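PDB 6Y1W: putative tryptophan halogenase from Xanthomonas campestris pv. campestris, which probably catalyses the flavin-dependent halogenation of an aromatic substrate, using bound FAD as the tryptophan halogenase family does. Local coordinates for residues A[71-76]-A[175-180]; A[124-129]-A[461-466]; A[137-142]-A[473-478]; A[151-156]-A[497-502]; A[354-359]-A[382-387]. All coordinates share one frame; numbering follows the deposited sequence.

Contact 1. Residues A[71-76]-A[175-180]; sequences RLLEID and RRFSEG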
# COMPACT_ATOMS: atom_id res chain seq x y z
N ARG A 71 -11.08 17.14 6.66
CA ARG A 71 -10.45 17.89 5.59
C ARG A 71 -11.16 17.69 4.27
O ARG A 71 -11.30 18.64 3.49
CB ARG A 71 -8.99 17.50 5.46
CG ARG A 71 -8.22 18.04 6.59
CD ARG A 71 -6.75 18.14 6.29
NE ARG A 71 -6.13 18.62 7.51
CZ ARG A 71 -5.25 17.94 8.22
NH1 ARG A 71 -4.85 16.74 7.81
NH2 ARG A 71 -4.77 18.48 9.35
N LEU A 72 -11.58 16.45 3.97
CA LEU A 72 -12.30 16.21 2.72
C LEU A 72 -13.62 16.97 2.72
O LEU A 72 -14.04 17.50 1.68
CB LEU A 72 -12.58 14.71 2.51
CG LEU A 72 -11.38 13.77 2.60
CD1 LEU A 72 -11.83 12.32 2.42
CD2 LEU A 72 -10.30 14.14 1.60
N LEU A 73 -14.29 17.00 3.86
CA LEU A 73 -15.62 17.62 3.92
C LEU A 73 -15.52 19.11 4.18
O LEU A 73 -16.55 19.80 4.14
CB LEU A 73 -16.47 16.96 5.02
CG LEU A 73 -17.29 15.73 4.58
CD1 LEU A 73 -16.40 14.66 3.95
CD2 LEU A 73 -18.12 15.13 5.74
N GLU A 74 -14.31 19.63 4.42
CA GLU A 74 -14.11 21.04 4.81
C GLU A 74 -14.92 21.40 6.06
O GLU A 74 -15.57 22.45 6.15
CB GLU A 74 -14.43 21.96 3.63
CG GLU A 74 -13.52 21.62 2.48
CD GLU A 74 -13.77 22.49 1.28
OE1 GLU A 74 -14.52 22.05 0.43
OE2 GLU A 74 -13.24 23.61 1.20
N ILE A 75 -14.84 20.52 7.06
CA ILE A 75 -15.36 20.75 8.39
C ILE A 75 -14.24 21.32 9.23
O ILE A 75 -13.14 20.76 9.24
CB ILE A 75 -15.90 19.45 9.00
CG1 ILE A 75 -17.22 19.13 8.33
CG2 ILE A 75 -16.02 19.55 10.57
CD1 ILE A 75 -17.77 17.76 8.72
N ASP A 76 -14.49 22.48 9.87
CA ASP A 76 -13.49 23.14 10.70
C ASP A 76 -13.29 22.38 12.01
O ASP A 76 -14.25 22.14 12.75
CB ASP A 76 -13.95 24.58 11.01
CG ASP A 76 -12.97 25.31 11.89
OD1 ASP A 76 -11.87 25.66 11.40
OD2 ASP A 76 -13.25 25.49 13.10
N ARG A 175 -25.77 16.19 10.98
CA ARG A 175 -27.11 16.39 10.44
C ARG A 175 -27.28 17.83 9.97
O ARG A 175 -27.82 18.08 8.89
CB ARG A 175 -28.17 16.08 11.49
CG ARG A 175 -29.57 16.49 11.02
CD ARG A 175 -30.64 15.98 12.02
NE ARG A 175 -31.85 16.77 11.84
CZ ARG A 175 -32.88 16.73 12.69
NH1 ARG A 175 -32.86 15.92 13.73
NH2 ARG A 175 -33.96 17.50 12.46
N ARG A 176 -26.83 18.77 10.80
CA ARG A 176 -26.90 20.19 10.43
C ARG A 176 -26.11 20.45 9.16
O ARG A 176 -26.59 21.11 8.22
CB ARG A 176 -26.35 21.05 11.56
CG ARG A 176 -27.23 21.16 12.77
CD ARG A 176 -26.63 22.13 13.81
NE ARG A 176 -26.76 21.62 15.18
CZ ARG A 176 -27.92 21.54 15.83
NH1 ARG A 176 -29.04 21.95 15.25
NH2 ARG A 176 -27.96 21.06 17.07
N PHE A 177 -24.89 19.94 9.11
CA PHE A 177 -24.07 20.04 7.90
C PHE A 177 -24.78 19.48 6.66
O PHE A 177 -24.78 20.10 5.59
CB PHE A 177 -22.76 19.31 8.20
CG PHE A 177 -21.73 19.26 7.07
CD1 PHE A 177 -21.82 18.27 6.08
CD2 PHE A 177 -20.66 20.14 7.02
CE1 PHE A 177 -20.86 18.17 5.07
CE2 PHE A 177 -19.70 20.04 5.98
CZ PHE A 177 -19.80 19.07 5.01
N SER A 178 -25.37 18.30 6.80
CA SER A 178 -26.02 17.59 5.70
C SER A 178 -27.26 18.32 5.20
O SER A 178 -27.49 18.40 3.99
CB SER A 178 -26.41 16.18 6.15
OG SER A 178 -25.27 15.41 6.53
N GLU A 179 -28.11 18.79 6.11
CA GLU A 179 -29.30 19.49 5.68
C GLU A 179 -28.93 20.73 4.88
O GLU A 179 -29.66 21.11 3.95
CB GLU A 179 -30.18 19.79 6.91
CG GLU A 179 -30.78 18.52 7.48
CD GLU A 179 -31.58 18.73 8.76
OE1 GLU A 179 -31.49 19.80 9.38
OE2 GLU A 179 -32.29 17.77 9.12
N GLY A 180 -27.78 21.34 5.20
CA GLY A 180 -27.28 22.48 4.46
C GLY A 180 -26.91 22.18 3.02
O GLY A 180 -26.94 23.07 2.16
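At the Schellman turn that ends helix 65-73, L73 and I75 close on the ring of F177 from helix 167-180. E74 is the residue of positive phi in this motif, and its N makes a weak bond to R71 O. The turn swings I75 round beside L73, so that two residues from the end of one helix meet a single aromatic from another. F177 has its CG anti to the backbone N (chi1 180°), which sends the ring straight out from its helix. I75 covers one face: its CD1 lies 4.2 Å from the centroid of the F177 ring in a CH-pi contact, 19° off the ring normal. Lower on the same branch, I75 CG1 comes to 3.5 Å from F177 CE2. L73 works at the edge instead, with its carbonyl O near the ring plane, 3.4 Å from F177 CZ. Its CB is 3.9 Å from the same F177 CZ. F177 also touches A33 of helix 25-39 and the ring of F181. The contact is thus a Schellman-terminated helix packed on a second helix, beside helix 25-39, the helix of what is probably the glycine-rich strand-turn-helix of a Rossmann-type, FAD-binding fold.

Contact 2. Residues A[124-129]-A[461-466]; sequences WLKAHA and PVADLM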
# COMPACT_ATOMS: atom_id res chain seq x y z
N TRP A 124 17.03 -0.22 18.64
CA TRP A 124 16.64 -0.26 20.05
C TRP A 124 16.91 -1.64 20.66
O TRP A 124 17.40 -1.72 21.79
CB TRP A 124 15.17 0.13 20.21
CG TRP A 124 14.76 0.19 21.64
CD1 TRP A 124 14.83 1.28 22.46
CD2 TRP A 124 14.20 -0.88 22.43
NE1 TRP A 124 14.35 0.96 23.71
CE2 TRP A 124 13.99 -0.36 23.73
CE3 TRP A 124 13.90 -2.21 22.18
CZ2 TRP A 124 13.45 -1.13 24.77
CZ3 TRP A 124 13.37 -2.97 23.21
CH2 TRP A 124 13.16 -2.44 24.49
N LEU A 125 16.61 -2.72 19.92
CA LEU A 125 16.84 -4.08 20.40
C LEU A 125 18.33 -4.33 20.66
O LEU A 125 18.70 -4.93 21.68
CB LEU A 125 16.29 -5.09 19.39
CG LEU A 125 14.76 -5.23 19.41
CD1 LEU A 125 14.20 -5.87 18.12
CD2 LEU A 125 14.25 -5.94 20.68
N LYS A 126 19.19 -3.90 19.75
CA LYS A 126 20.63 -4.02 19.97
C LYS A 126 21.01 -3.23 21.21
O LYS A 126 21.76 -3.71 22.07
CB LYS A 126 21.39 -3.51 18.75
CG LYS A 126 22.88 -3.31 18.94
CD LYS A 126 23.65 -4.55 18.74
CE LYS A 126 25.14 -4.23 18.75
NZ LYS A 126 25.78 -5.56 18.64
N ALA A 127 20.47 -2.01 21.33
CA ALA A 127 20.81 -1.19 22.48
C ALA A 127 20.34 -1.84 23.77
O ALA A 127 21.03 -1.76 24.79
CB ALA A 127 20.21 0.21 22.35
N HIS A 128 19.16 -2.46 23.75
CA HIS A 128 18.68 -3.19 24.91
C HIS A 128 19.62 -4.35 25.26
O HIS A 128 19.94 -4.58 26.43
CB HIS A 128 17.26 -3.67 24.64
CG HIS A 128 16.54 -4.17 25.85
ND1 HIS A 128 15.63 -5.20 25.80
CD2 HIS A 128 16.58 -3.76 27.14
CE1 HIS A 128 15.15 -5.42 27.01
NE2 HIS A 128 15.71 -4.56 27.84
N ALA A 129 20.06 -5.11 24.25
CA ALA A 129 21.00 -6.20 24.52
C ALA A 129 22.31 -5.68 25.11
O ALA A 129 22.95 -6.38 25.90
CB ALA A 129 21.27 -7.02 23.26
N PRO A 461 21.04 -7.29 11.51
CA PRO A 461 22.49 -7.15 11.73
C PRO A 461 23.07 -5.78 11.38
O PRO A 461 24.21 -5.50 11.78
CB PRO A 461 23.10 -8.27 10.86
CG PRO A 461 22.05 -8.62 9.88
CD PRO A 461 20.71 -8.34 10.52
N VAL A 462 22.35 -4.90 10.68
CA VAL A 462 22.94 -3.59 10.43
C VAL A 462 23.19 -2.87 11.76
O VAL A 462 24.11 -2.06 11.86
CB VAL A 462 22.05 -2.75 9.49
CG1 VAL A 462 20.84 -2.22 10.24
CG2 VAL A 462 22.85 -1.61 8.90
N ALA A 463 22.41 -3.19 12.79
CA ALA A 463 22.65 -2.52 14.07
C ALA A 463 23.93 -3.03 14.72
O ALA A 463 24.50 -2.36 15.59
CB ALA A 463 21.44 -2.73 14.98
N ASP A 464 24.44 -4.19 14.29
CA ASP A 464 25.67 -4.67 14.92
C ASP A 464 26.89 -3.89 14.45
O ASP A 464 27.98 -4.08 15.00
CB ASP A 464 25.88 -6.16 14.65
CG ASP A 464 24.83 -7.03 15.30
OD1 ASP A 464 24.49 -6.81 16.49
OD2 ASP A 464 24.36 -7.97 14.65
N LEU A 465 26.72 -2.99 13.47
CA LEU A 465 27.79 -2.14 13.03
C LEU A 465 28.10 -1.05 14.05
O LEU A 465 29.18 -0.45 14.00
CB LEU A 465 27.44 -1.47 11.70
CG LEU A 465 27.45 -2.37 10.44
CD1 LEU A 465 26.87 -1.60 9.27
CD2 LEU A 465 28.84 -2.83 10.12
N MET A 466 27.16 -0.74 14.94
CA MET A 466 27.37 0.36 15.88
C MET A 466 27.95 -0.12 17.20
O MET A 466 27.40 -1.01 17.85
CB MET A 466 26.06 1.09 16.13
CG MET A 466 25.57 1.75 14.86
SD MET A 466 23.91 2.32 15.15
CE MET A 466 24.26 3.93 15.71
O HOH W 1 28.26 -5.23 17.52
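K126 and D464 meet in a salt bridge, with K126 NZ 2.8 Å from D464 OD1. The ammonium approaches OD1 on its anti side and 19° out of the carboxylate plane, a one-oxygen grip with the two side chains crossing at about a right angle. A water closes a second path between the same residues: it accepts from K126 NZ at 2.7 Å and donates to D464 O at 2.8 Å. The lysine nitrogen is therefore tied both to the side chain and to the main chain of D464.

The aliphatic part of the lysine does the rest of the packing. Its CG stands anti to the backbone N (chi1 168°), and a bend at chi2 (85°) turns the chain along the surface of the 461-466 turn. On the way K126 CB touches A463 CB at 3.9 Å, and K126 CE passes 3.7 Å from A463 O.

A second shell fixes the carboxylate. H459 NE2 is hydrogen-bonded to D464 OD1, so that oxygen serves two partners, while D464 OD2 is bonded to Q367 NE2 of the second subunit. The lysine's charge partner is thus held in part from across the dimer interface.

K126 lies on helix 120-129, and the 461-466 turn belongs to the loop joining helix 442-451 to helix 468-486. F123, one turn back on helix 120-129, packs on V462, A463 and M466, and L471 of helix 468-486 touches K126 and A127.

Contact 3. Residues A[137-142]-A[473-478]; sequences GDYCLE and QFLEGI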
# COMPACT_ATOMS: atom_id res chain seq x y z
N GLY A 137 9.11 3.48 24.92
CA GLY A 137 8.21 4.63 24.81
C GLY A 137 8.91 5.98 24.91
O GLY A 137 8.39 6.97 24.41
N ASP A 138 10.10 6.03 25.54
CA ASP A 138 10.83 7.28 25.68
C ASP A 138 11.26 7.89 24.35
O ASP A 138 11.67 9.06 24.33
CB ASP A 138 12.10 7.10 26.53
CG ASP A 138 11.78 6.91 28.01
OD1 ASP A 138 10.59 6.91 28.36
OD2 ASP A 138 12.71 6.71 28.84
N TYR A 139 11.17 7.15 23.26
CA TYR A 139 11.63 7.62 21.96
C TYR A 139 10.49 8.04 21.04
O TYR A 139 10.72 8.23 19.85
CB TYR A 139 12.51 6.53 21.31
CG TYR A 139 13.64 6.13 22.26
CD1 TYR A 139 14.79 6.92 22.36
CD2 TYR A 139 13.55 4.97 23.03
CE1 TYR A 139 15.81 6.57 23.25
CE2 TYR A 139 14.58 4.62 23.92
CZ TYR A 139 15.70 5.42 24.00
OH TYR A 139 16.73 5.12 24.89
N CYS A 140 9.28 8.23 21.57
CA CYS A 140 8.09 8.57 20.79
C CYS A 140 7.40 9.79 21.41
O CYS A 140 6.93 9.71 22.56
CB CYS A 140 7.12 7.40 20.77
SG CYS A 140 5.63 7.78 19.83
N LEU A 141 7.31 10.88 20.65
CA LEU A 141 6.73 12.12 21.19
C LEU A 141 5.28 11.94 21.61
O LEU A 141 4.86 12.37 22.70
CB LEU A 141 6.83 13.24 20.15
CG LEU A 141 6.13 14.56 20.52
CD1 LEU A 141 6.76 15.19 21.77
CD2 LEU A 141 6.08 15.53 19.31
N GLU A 142 4.46 11.34 20.74
CA GLU A 142 3.04 11.22 21.09
C GLU A 142 2.86 10.43 22.37
O GLU A 142 1.98 10.73 23.20
CB GLU A 142 2.26 10.57 19.95
CG GLU A 142 2.03 11.53 18.78
CD GLU A 142 3.20 11.61 17.79
OE1 GLU A 142 4.31 11.07 18.03
OE2 GLU A 142 2.99 12.19 16.71
N GLN A 473 24.64 7.33 21.64
CA GLN A 473 24.54 8.69 21.14
C GLN A 473 23.35 8.83 20.20
O GLN A 473 22.65 9.85 20.21
CB GLN A 473 25.82 9.07 20.41
CG GLN A 473 25.78 10.39 19.68
CD GLN A 473 27.04 10.63 18.87
OE1 GLN A 473 27.38 9.85 17.97
NE2 GLN A 473 27.75 11.72 19.18
N PHE A 474 23.11 7.81 19.38
CA PHE A 474 21.97 7.79 18.48
C PHE A 474 20.67 7.84 19.27
O PHE A 474 19.80 8.69 19.02
CB PHE A 474 22.04 6.52 17.62
CG PHE A 474 20.82 6.27 16.73
CD1 PHE A 474 20.40 7.23 15.80
CD2 PHE A 474 20.13 5.08 16.83
CE1 PHE A 474 19.27 6.98 14.98
CE2 PHE A 474 19.01 4.84 16.02
CZ PHE A 474 18.58 5.80 15.10
N LEU A 475 20.52 6.94 20.25
CA LEU A 475 19.28 6.91 21.03
C LEU A 475 19.10 8.19 21.85
O LEU A 475 17.99 8.73 21.90
CB LEU A 475 19.28 5.67 21.93
CG LEU A 475 18.50 4.47 21.35
CD1 LEU A 475 18.97 4.00 19.97
CD2 LEU A 475 18.54 3.32 22.35
N GLU A 476 20.17 8.70 22.47
CA GLU A 476 20.03 9.89 23.31
C GLU A 476 19.72 11.14 22.50
O GLU A 476 19.01 12.03 22.98
CB GLU A 476 21.28 10.10 24.16
CG GLU A 476 21.27 9.35 25.47
CD GLU A 476 20.11 9.77 26.38
OE1 GLU A 476 20.25 10.81 27.06
OE2 GLU A 476 19.07 9.07 26.40
N GLY A 477 20.25 11.24 21.27
CA GLY A 477 19.89 12.37 20.42
C GLY A 477 18.40 12.38 20.10
O GLY A 477 17.76 13.43 20.15
N ILE A 478 17.84 11.20 19.81
CA ILE A 478 16.38 11.09 19.63
C ILE A 478 15.65 11.50 20.91
O ILE A 478 14.69 12.30 20.87
CB ILE A 478 16.02 9.65 19.21
CG1 ILE A 478 16.53 9.35 17.78
CG2 ILE A 478 14.51 9.40 19.31
CD1 ILE A 478 16.56 7.87 17.49
O HOH W 2 18.75 6.78 25.20
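Y139 and I478 bring the two backbones to 6.3 Å between their CA atoms, where the turn leading to the N-cap C140 of helix 141-148 runs up against helix 468-486. On the side of the turn the contact is made by Y139. With its CG anti to the carbonyl carbon (chi1 -54°), the ring reaches to helix 468-486, and Y139 crosses the L475 and I478 side chains at about a right angle. At the ring edge, near its plane, lie I478 CG2, 3.9 Å from Y139 CD1, and the main-chain L475 O, 3.4 Å from Y139 CE1. The L475 side chain stands off to one side of that plane, along the CE1, CZ and OH end: its CB is 3.8 Å from Y139 CE1, and its CD2 comes to 3.6 Å from Y139 OH.

The buried hydroxyl is satisfied by R134, whose backbone N is hydrogen-bonded to Y139 OH. A water in the ring plane, 2.6 Å from Y139 OH, also links it to E476. That glutamate was modelled in two conformers, which makes this second bridge doubtful.

The turn is also held by the loop at T111 and G112: Y139 packs on T111 and is backbone-bonded to G112. L475 and I478 pack on F120 of helix 120-129, L475 also on A127, and W124 of that helix touches Y139, so the three elements pack on one another.

Contact 4. Residues A[151-156]-A[497-502]; sequences FAHLPN and RRYCPA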
# COMPACT_ATOMS: atom_id res chain seq x y z
N PHE A 151 -0.68 18.75 24.89
CA PHE A 151 -1.07 18.72 23.48
C PHE A 151 -1.04 20.12 22.90
O PHE A 151 -1.59 21.06 23.52
CB PHE A 151 -2.48 18.14 23.24
CG PHE A 151 -2.83 18.08 21.77
CD1 PHE A 151 -2.42 17.00 21.00
CD2 PHE A 151 -3.44 19.16 21.13
CE1 PHE A 151 -2.66 16.97 19.64
CE2 PHE A 151 -3.67 19.15 19.76
CZ PHE A 151 -3.27 18.04 19.01
N ALA A 152 -0.49 20.24 21.70
CA ALA A 152 -0.79 21.32 20.76
C ALA A 152 -0.44 20.82 19.36
O ALA A 152 0.29 19.84 19.23
CB ALA A 152 -0.02 22.61 21.12
N HIS A 153 -0.97 21.47 18.31
CA HIS A 153 -0.55 21.10 16.96
C HIS A 153 0.90 21.50 16.75
O HIS A 153 1.37 22.50 17.28
CB HIS A 153 -1.39 21.79 15.88
CG HIS A 153 -2.86 21.57 16.01
ND1 HIS A 153 -3.66 22.39 16.77
CD2 HIS A 153 -3.67 20.62 15.49
CE1 HIS A 153 -4.91 21.97 16.70
NE2 HIS A 153 -4.94 20.89 15.94
N LEU A 154 1.59 20.72 15.93
CA LEU A 154 2.95 21.10 15.54
C LEU A 154 3.03 21.34 14.04
O LEU A 154 2.25 20.78 13.28
CB LEU A 154 3.95 20.02 15.95
CG LEU A 154 4.27 19.98 17.44
CD1 LEU A 154 5.16 18.77 17.80
CD2 LEU A 154 4.94 21.30 17.83
N PRO A 155 3.99 22.16 13.59
CA PRO A 155 4.09 22.45 12.15
C PRO A 155 4.22 21.18 11.32
O PRO A 155 4.80 20.18 11.76
CB PRO A 155 5.36 23.30 12.05
CG PRO A 155 5.50 23.94 13.38
CD PRO A 155 4.97 22.94 14.38
N ASN A 156 3.64 21.23 10.11
CA ASN A 156 3.73 20.14 9.13
C ASN A 156 3.26 18.82 9.72
O ASN A 156 3.89 17.78 9.53
CB ASN A 156 5.16 20.00 8.58
CG ASN A 156 5.71 21.31 8.06
OD1 ASN A 156 6.87 21.65 8.30
ND2 ASN A 156 4.88 22.06 7.34
N ARG A 497 -8.98 25.10 26.28
CA ARG A 497 -9.63 26.35 26.64
C ARG A 497 -9.39 27.43 25.59
O ARG A 497 -10.27 28.27 25.35
CB ARG A 497 -9.10 26.83 27.98
CG ARG A 497 -9.91 26.32 29.16
CD ARG A 497 -9.58 27.09 30.43
NE ARG A 497 -8.29 26.70 30.98
CZ ARG A 497 -8.12 25.66 31.80
NH1 ARG A 497 -9.17 24.92 32.14
NH2 ARG A 497 -6.91 25.38 32.27
N ARG A 498 -8.20 27.44 24.98
CA ARG A 498 -7.90 28.45 23.97
C ARG A 498 -8.35 28.07 22.56
O ARG A 498 -8.65 28.96 21.75
CB ARG A 498 -6.38 28.74 23.92
CG ARG A 498 -5.74 29.01 25.26
CD ARG A 498 -4.32 29.57 25.10
NE ARG A 498 -3.41 28.65 24.40
CZ ARG A 498 -2.27 28.19 24.91
NH1 ARG A 498 -1.51 27.36 24.21
NH2 ARG A 498 -1.90 28.55 26.14
N TYR A 499 -8.42 26.78 22.24
CA TYR A 499 -8.60 26.37 20.85
C TYR A 499 -10.03 25.98 20.53
O TYR A 499 -10.54 26.33 19.46
CB TYR A 499 -7.67 25.19 20.54
CG TYR A 499 -7.75 24.68 19.11
CD1 TYR A 499 -7.20 25.40 18.06
CD2 TYR A 499 -8.37 23.44 18.83
CE1 TYR A 499 -7.28 24.92 16.75
CE2 TYR A 499 -8.43 22.96 17.55
CZ TYR A 499 -7.89 23.68 16.50
OH TYR A 499 -7.95 23.18 15.23
N CYS A 500 -10.70 25.27 21.43
CA CYS A 500 -11.99 24.73 21.09
C CYS A 500 -12.87 24.57 22.32
O CYS A 500 -13.45 23.50 22.50
CB CYS A 500 -11.80 23.39 20.35
SG CYS A 500 -10.89 22.16 21.32
N PRO A 501 -13.01 25.59 23.17
CA PRO A 501 -13.80 25.42 24.40
C PRO A 501 -15.27 25.13 24.12
O PRO A 501 -15.94 25.82 23.33
CB PRO A 501 -13.61 26.76 25.14
CG PRO A 501 -13.29 27.72 24.07
CD PRO A 501 -12.44 26.95 23.08
N ALA A 502 -15.77 24.03 24.74
CA ALA A 502 -17.16 23.63 24.71
C ALA A 502 -17.86 24.15 25.96
O ALA A 502 -17.25 24.17 27.03
CB ALA A 502 -17.31 22.10 24.67
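H153 points its CB toward Y499, and its imidazole runs from there across the end of the phenol ring. Its CG is anti to the carbonyl carbon (chi1 -55°), and F151 CE2 lies over one face of the imidazole, 4.3 Å above its centre. At the far side of the ring, H153 CE1 makes the closest approach, 3.4 Å from Y499 CZ. This carbon sits over one face of the phenol, displaced toward its rim, and is equally distant, at 3.8 Å, from Y499 CE1 and Y499 CE2. The planes of the two rings are inclined at 59°. Last comes H153 NE2, which is 3.8 Å from Y499 OH and forms no hydrogen bond with it. Both polar tips turn to a common partner instead: E77 OE1 is hydrogen-bonded to H153 NE2 and to Y499 OH. F495, one turn back on helix 492-499, meets both rings.

One carboxylate oxygen thus gathers two groups that can each donate, while the CE1 carbon is packed over the phenol face. Unless E77 is protonated, NE2 and the hydroxyl both probably give their hydrogens to that one E77 oxygen.

Contact 5. Residues A[354-359]-A[382-387]; sequences IQRGIV and AEEIAH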
# COMPACT_ATOMS: atom_id res chain seq x y z
N ILE A 354 -16.85 3.16 9.55
CA ILE A 354 -17.90 3.91 8.85
C ILE A 354 -17.28 4.79 7.77
O ILE A 354 -17.72 4.79 6.61
CB ILE A 354 -18.72 4.74 9.85
CG1 ILE A 354 -19.51 3.82 10.78
CG2 ILE A 354 -19.72 5.61 9.05
CD1 ILE A 354 -20.12 4.57 12.01
N GLN A 355 -16.27 5.58 8.15
CA GLN A 355 -15.63 6.48 7.21
C GLN A 355 -15.07 5.73 6.02
O GLN A 355 -15.23 6.17 4.87
CB GLN A 355 -14.51 7.25 7.91
CG GLN A 355 -13.56 7.92 6.93
CD GLN A 355 -12.50 8.74 7.64
OE1 GLN A 355 -12.67 9.12 8.83
NE2 GLN A 355 -11.42 9.08 6.92
N ARG A 356 -14.41 4.58 6.27
CA ARG A 356 -13.85 3.84 5.12
C ARG A 356 -14.95 3.39 4.17
O ARG A 356 -14.78 3.45 2.94
CB ARG A 356 -13.06 2.61 5.59
CG ARG A 356 -11.79 2.95 6.35
CD ARG A 356 -10.77 3.72 5.47
NE ARG A 356 -10.49 2.94 4.27
CZ ARG A 356 -10.46 3.44 3.04
NH1 ARG A 356 -10.70 4.73 2.83
NH2 ARG A 356 -10.21 2.62 2.02
N GLY A 357 -16.07 2.90 4.70
CA GLY A 357 -17.14 2.46 3.83
C GLY A 357 -17.67 3.61 2.99
O GLY A 357 -18.01 3.43 1.81
N ILE A 358 -17.75 4.80 3.58
CA ILE A 358 -18.28 5.98 2.88
C ILE A 358 -17.28 6.46 1.83
O ILE A 358 -17.63 6.71 0.66
CB ILE A 358 -18.57 7.11 3.90
CG1 ILE A 358 -19.71 6.73 4.83
CG2 ILE A 358 -18.86 8.46 3.15
CD1 ILE A 358 -19.78 7.62 6.09
N VAL A 359 -16.03 6.66 2.24
CA VAL A 359 -15.00 7.16 1.34
C VAL A 359 -14.81 6.19 0.18
O VAL A 359 -14.69 6.59 -0.98
CB VAL A 359 -13.69 7.41 2.10
CG1 VAL A 359 -12.52 7.70 1.10
CG2 VAL A 359 -13.88 8.60 3.03
N ALA A 382 -13.31 -6.45 2.64
CA ALA A 382 -12.96 -7.70 3.32
C ALA A 382 -11.49 -7.71 3.74
O ALA A 382 -11.16 -8.10 4.86
CB ALA A 382 -13.28 -8.88 2.40
N GLU A 383 -10.60 -7.25 2.87
CA GLU A 383 -9.18 -7.22 3.21
C GLU A 383 -8.91 -6.26 4.36
O GLU A 383 -8.14 -6.58 5.27
CB GLU A 383 -8.34 -6.85 1.99
CG GLU A 383 -8.16 -8.06 1.08
CD GLU A 383 -7.67 -7.75 -0.31
OE1 GLU A 383 -7.27 -6.60 -0.56
OE2 GLU A 383 -7.70 -8.67 -1.15
N GLU A 384 -9.54 -5.09 4.33
CA GLU A 384 -9.27 -4.11 5.38
C GLU A 384 -9.76 -4.59 6.74
O GLU A 384 -9.06 -4.41 7.75
CB GLU A 384 -9.91 -2.76 5.03
CG GLU A 384 -9.14 -2.02 3.95
CD GLU A 384 -9.83 -0.69 3.61
OE1 GLU A 384 -10.35 -0.04 4.54
OE2 GLU A 384 -9.83 -0.29 2.44
N ILE A 385 -10.94 -5.21 6.79
CA ILE A 385 -11.50 -5.56 8.10
C ILE A 385 -10.77 -6.77 8.67
O ILE A 385 -10.59 -6.86 9.90
CB ILE A 385 -13.03 -5.80 8.01
CG1 ILE A 385 -13.62 -5.91 9.41
CG2 ILE A 385 -13.40 -7.07 7.22
CD1 ILE A 385 -13.35 -4.79 10.19
N ALA A 386 -10.33 -7.69 7.83
CA ALA A 386 -9.63 -8.86 8.33
C ALA A 386 -8.32 -8.44 8.98
O ALA A 386 -7.90 -9.02 9.98
CB ALA A 386 -9.37 -9.86 7.21
N HIS A 387 -7.67 -7.42 8.40
CA HIS A 387 -6.44 -6.91 9.00
C HIS A 387 -6.71 -6.29 10.38
O HIS A 387 -5.92 -6.48 11.33
CB HIS A 387 -5.81 -5.87 8.09
CG HIS A 387 -4.92 -4.96 8.83
ND1 HIS A 387 -3.66 -5.36 9.23
CD2 HIS A 387 -5.11 -3.72 9.35
CE1 HIS A 387 -3.10 -4.39 9.93
NE2 HIS A 387 -3.95 -3.39 10.01
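R356 and E384 face each other in a side-on, two-pronged salt bridge that joins helix 350-363 to helix 371-397. The guanidinium and carboxylate planes lie only 18° apart, so the two flat groups meet edge to edge and nearly coplanar. NE and NH2 of the arginine each take one oxygen. R356 NE donates to E384 OE1 at 3.0 Å, and R356 NH2 donates to E384 OE2, also at 3.0 Å and with an almost linear N-H...O angle of 176°. Both oxygens are met on their syn sides, and both lie in the guanidinium plane. The paired bonds hold the two groups against rotation about their own axes.

The two chains reach this meeting differently. E384 is extended beyond CG and runs across the gap, the CA atoms of R356 and E384 being 9.2 Å apart. R356 is folded instead, bent at chi2 (-63°) and again at chi3, which lays its NE and NH2 edge toward the glutamate. E384 OE1 has a further, long and weak ion pair with R360.

Helix 350-363 is also the one that carries I351, predicted to bind FAD, and its I354 packs on A27 of helix 25-39, itself predicted to contribute to the FAD site. The arginine's remaining nitrogen, R356 NH1, is turned to a bound MES molecule, probably from the crystallisation liquor, whose sulfonate O3S it shares with Q355 NE2.

How the contacts relate
Contacts 2, 3 and 4 form a chain of neighbours in which the C-terminal part of the protein is laid over residues 124-156. Contacts 2 and 3 share packing between A127 CB and L475 CD2 at 3.5 Å, and contact 3 meets contact 4 where L141 CD2 lies 3.7 Å from L154 CD1. Contacts 1 and 5 form a second pair, touching at L72 CD1 and V359 CG2, 4.3 Å apart, near the predicted FAD site: the side chains of L73 and R356 are about 11 Å and 9 Å from that of I351. In contact 4 the side chain of H153 is about 12 Å from that of K89, the predicted active-site residue, whereas contacts 2 and 3 lie away from these sites.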